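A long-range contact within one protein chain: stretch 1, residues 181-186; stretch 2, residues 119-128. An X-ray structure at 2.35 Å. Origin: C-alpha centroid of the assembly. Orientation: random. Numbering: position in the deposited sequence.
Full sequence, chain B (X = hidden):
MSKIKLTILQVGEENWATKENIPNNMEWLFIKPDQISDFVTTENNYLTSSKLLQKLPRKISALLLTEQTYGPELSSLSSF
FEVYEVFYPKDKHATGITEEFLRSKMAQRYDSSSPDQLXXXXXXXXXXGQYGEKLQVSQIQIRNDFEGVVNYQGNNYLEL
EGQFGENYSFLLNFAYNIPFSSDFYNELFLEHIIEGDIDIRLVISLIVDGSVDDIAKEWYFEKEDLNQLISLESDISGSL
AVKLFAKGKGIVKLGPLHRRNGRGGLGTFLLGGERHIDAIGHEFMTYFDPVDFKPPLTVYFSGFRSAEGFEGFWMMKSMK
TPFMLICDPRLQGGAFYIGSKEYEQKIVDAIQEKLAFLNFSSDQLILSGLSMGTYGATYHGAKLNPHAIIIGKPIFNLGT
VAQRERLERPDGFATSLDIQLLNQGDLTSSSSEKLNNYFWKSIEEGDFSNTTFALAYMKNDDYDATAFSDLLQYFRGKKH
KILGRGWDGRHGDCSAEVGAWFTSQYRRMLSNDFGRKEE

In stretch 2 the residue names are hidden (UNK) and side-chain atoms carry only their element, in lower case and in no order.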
# COMPACT_ATOMS: atom_id res chain seq x y z
N SER B 181 -16.47 -10.63 3.93
CA SER B 181 -17.52 -9.67 3.66
C SER B 181 -18.27 -10.04 2.38
O SER B 181 -17.70 -10.58 1.43
CB SER B 181 -16.93 -8.26 3.52
OG SER B 181 -17.89 -7.33 3.04
N SER B 182 -19.56 -9.74 2.37
CA SER B 182 -20.34 -9.86 1.16
C SER B 182 -20.32 -8.58 0.32
O SER B 182 -20.84 -8.58 -0.80
CB SER B 182 -21.78 -10.25 1.50
OG SER B 182 -22.26 -9.42 2.55
N ASP B 183 -19.71 -7.50 0.82
CA ASP B 183 -19.81 -6.20 0.16
C ASP B 183 -18.58 -5.80 -0.65
O ASP B 183 -18.69 -4.88 -1.46
CB ASP B 183 -20.10 -5.12 1.19
CG ASP B 183 -21.42 -5.34 1.87
OD1 ASP B 183 -22.43 -5.64 1.19
OD2 ASP B 183 -21.45 -5.24 3.10
N PHE B 184 -17.43 -6.45 -0.46
CA PHE B 184 -16.25 -6.19 -1.27
C PHE B 184 -15.52 -7.50 -1.52
O PHE B 184 -15.91 -8.56 -1.03
CB PHE B 184 -15.33 -5.15 -0.61
CG PHE B 184 -15.16 -5.30 0.88
CD1 PHE B 184 -14.34 -6.28 1.41
CD2 PHE B 184 -15.82 -4.45 1.76
CE1 PHE B 184 -14.17 -6.41 2.80
CE2 PHE B 184 -15.67 -4.57 3.12
CZ PHE B 184 -14.84 -5.56 3.65
N TYR B 185 -14.46 -7.43 -2.32
CA TYR B 185 -13.61 -8.60 -2.54
C TYR B 185 -12.82 -8.89 -1.28
O TYR B 185 -12.44 -7.98 -0.53
CB TYR B 185 -12.66 -8.36 -3.71
CG TYR B 185 -13.37 -8.19 -5.01
CD1 TYR B 185 -13.83 -6.93 -5.42
CD2 TYR B 185 -13.62 -9.28 -5.83
CE1 TYR B 185 -14.51 -6.78 -6.62
CE2 TYR B 185 -14.30 -9.14 -7.02
CZ TYR B 185 -14.74 -7.89 -7.42
OH TYR B 185 -15.40 -7.75 -8.62
N ASN B 186 -12.59 -10.18 -1.04
CA ASN B 186 -11.80 -10.63 0.10
C ASN B 186 -10.48 -11.15 -0.45
O ASN B 186 -10.45 -12.19 -1.11
CB ASN B 186 -12.53 -11.69 0.91
CG ASN B 186 -13.84 -11.17 1.46
OD1 ASN B 186 -13.88 -10.61 2.55
ND2 ASN B 186 -14.92 -11.33 0.68
N UNK B 119 -19.29 -3.86 -13.96
CA UNK B 119 -20.39 -3.66 -13.02
C UNK B 119 -20.06 -4.32 -11.68
O UNK B 119 -20.24 -3.72 -10.62
c UNK B 119 -22.78 -4.37 -12.53
c UNK B 119 -21.69 -4.21 -13.62
c UNK B 119 -22.97 -4.01 -15.78
c UNK B 119 -22.13 -3.32 -14.78
N UNK B 120 -19.57 -5.56 -11.72
CA UNK B 120 -19.23 -6.27 -10.49
C UNK B 120 -18.11 -5.55 -9.73
O UNK B 120 -18.16 -5.44 -8.50
c UNK B 120 -18.81 -7.71 -10.82
c UNK B 120 -21.55 -10.04 -7.43
c UNK B 120 -20.28 -8.86 -9.17
n UNK B 120 -20.43 -9.88 -8.13
n UNK B 120 -21.63 -10.99 -6.51
c UNK B 120 -18.85 -8.68 -9.66
n UNK B 120 -22.59 -9.25 -7.66
N UNK B 121 -17.11 -5.06 -10.46
CA UNK B 121 -16.01 -4.32 -9.83
C UNK B 121 -16.50 -3.02 -9.19
O UNK B 121 -16.08 -2.67 -8.08
c UNK B 121 -14.17 -5.21 -11.39
c UNK B 121 -14.93 -4.00 -10.86
o UNK B 121 -13.66 -4.20 -13.52
n UNK B 121 -11.99 -5.22 -12.45
c UNK B 121 -13.24 -4.84 -12.55
N UNK B 122 -17.36 -2.28 -9.88
CA UNK B 122 -18.02 -1.14 -9.25
C UNK B 122 -18.71 -1.58 -7.95
O UNK B 122 -18.47 -1.02 -6.87
c UNK B 122 -18.76 1.69 -13.30
c UNK B 122 -18.46 0.32 -11.31
c UNK B 122 -19.05 -0.52 -10.21
c UNK B 122 -17.39 1.93 -13.36
c UNK B 122 -17.08 0.57 -11.37
c UNK B 122 -19.28 0.90 -12.28
c UNK B 122 -16.55 1.38 -12.39
N UNK B 123 -19.55 -2.62 -8.06
CA UNK B 123 -20.38 -3.05 -6.93
C UNK B 123 -19.54 -3.36 -5.69
O UNK B 123 -19.93 -3.05 -4.57
c UNK B 123 -22.35 -4.55 -6.39
c UNK B 123 -24.50 -5.02 -4.69
o UNK B 123 -25.56 -5.21 -3.85
c UNK B 123 -21.20 -4.27 -7.33
c UNK B 123 -22.56 -5.82 -5.85
c UNK B 123 -24.30 -3.77 -5.21
c UNK B 123 -23.64 -6.06 -5.00
c UNK B 123 -23.24 -3.54 -6.05
N UNK B 124 -18.37 -3.98 -5.87
CA UNK B 124 -17.65 -4.46 -4.70
C UNK B 124 -16.28 -3.83 -4.54
O UNK B 124 -15.55 -4.20 -3.60
c UNK B 124 -20.23 -8.68 -3.77
c UNK B 124 -18.83 -8.06 -3.97
n UNK B 124 -20.16 -10.12 -3.31
c UNK B 124 -18.93 -6.65 -4.54
c UNK B 124 -17.55 -5.99 -4.75
N UNK B 125 -15.92 -2.84 -5.38
CA UNK B 125 -14.57 -2.31 -5.37
C UNK B 125 -14.44 -0.82 -5.14
O UNK B 125 -13.32 -0.30 -5.19
N UNK B 126 -15.55 -0.12 -4.88
CA UNK B 126 -15.55 1.34 -4.79
C UNK B 126 -15.76 1.83 -3.36
O UNK B 126 -16.11 2.99 -3.15
c UNK B 126 -16.60 1.92 -5.73
c UNK B 126 -16.34 1.79 -7.25
c UNK B 126 -15.04 2.50 -7.62
c UNK B 126 -17.49 2.29 -8.14
N UNK B 127 -15.57 0.97 -2.37
CA UNK B 127 -15.75 1.37 -0.98
C UNK B 127 -14.69 2.38 -0.57
O UNK B 127 -13.58 2.43 -1.13
c UNK B 127 -15.72 0.13 -0.05
c UNK B 127 -14.35 -1.72 -1.12
c UNK B 127 -13.34 -0.44 0.64
c UNK B 127 -12.08 -2.21 -0.43
c UNK B 127 -14.44 -0.70 -0.17
c UNK B 127 -12.16 -1.19 0.52
c UNK B 127 -13.18 -2.48 -1.24
N UNK B 128 -15.02 3.17 0.43
CA UNK B 128 -14.07 4.10 1.03
C UNK B 128 -13.31 3.40 2.14
O UNK B 128 -13.84 2.55 2.86
c UNK B 128 -14.81 5.36 1.54
c UNK B 128 -15.96 4.91 2.44
c UNK B 128 -15.34 6.18 0.38
c UNK B 128 -16.64 6.02 3.18
O HOH W 1 -17.99 -10.34 -1.30

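Position 119 carries four carbons, forked at the first, one arm two carbons long. This is Ile 119, buried in the helix and too far from stretch 1 to touch it. Position 120 has three carbons, a nitrogen, and a carbon bearing two more nitrogens, the guanidinium pattern of Arg 120. Its CG lies 3.7 Å from Tyr 185 OH, so the aliphatic base of the chain meets the phenol while the charged end bonds elsewhere in the structure.

Position 121 shows three carbons, the third holding one oxygen and one nitrogen: an amide, Gln 121. Its CA-to-CB bond points away from stretch 1, yet its CG comes within 4.0 Å of Tyr 185 OH. At 122, one carbon leads to a bare six-carbon ring; Phe 122 is buried on the side of the helix away from the contact. Position 123 has the same framework plus one oxygen on the ring, hence Tyr 123, whose part in the contact is slight.

Position 124 is central: four carbons in a row end in a nitrogen, 3.0 Å from the backbone O of Ser 182. Lys 124 points toward stretch 1, and its extended chain, t from chi2 to chi4, carries NZ to a loop rich in carbonyls. The bond from NZ to Ser 182 O is weak, but NZ also donates to a water at 3.0 Å, which lies 2.8 Å from both Ser 181 O and Phe 184 O. The CB at the root of the chain packs 3.7 Å from Tyr 185 CE1, and the length of the stem beyond it lets NZ reach Ser 182 O and the water.

Position 125 has no side-chain atoms and is Gly 125. An ideal CB here would lie only 2.6 Å from Gln 121 O, a clash that glycine avoids. Position 126, four carbons forked at the second, is Leu 126, out of reach of stretch 1. Position 127 is one carbon and a six-carbon ring, 3.5 Å from Phe 184 CB at its closest atom. Phe 127 places one face beneath Phe 184 CD2; the ring centroids of the two phenylalanines are 5.0 Å apart, with planes at 45°. Position 128, four carbons forked at the first with one longer arm, is Ile 128, exposed and uninvolved.

The contact centres on Lys 124. Its backbone fits closely against the loop, with CA 3.4 Å from Asp 183 O and its O 3.1 Å from Phe 184 CA, both CA-H...O contacts. The ammonium and its water serve the loop carbonyls, while Tyr 185 lies along the helix and Phe 127 adds apolar packing against Phe 184.

Stretch 2 (119-128) IRQFYKGLFI
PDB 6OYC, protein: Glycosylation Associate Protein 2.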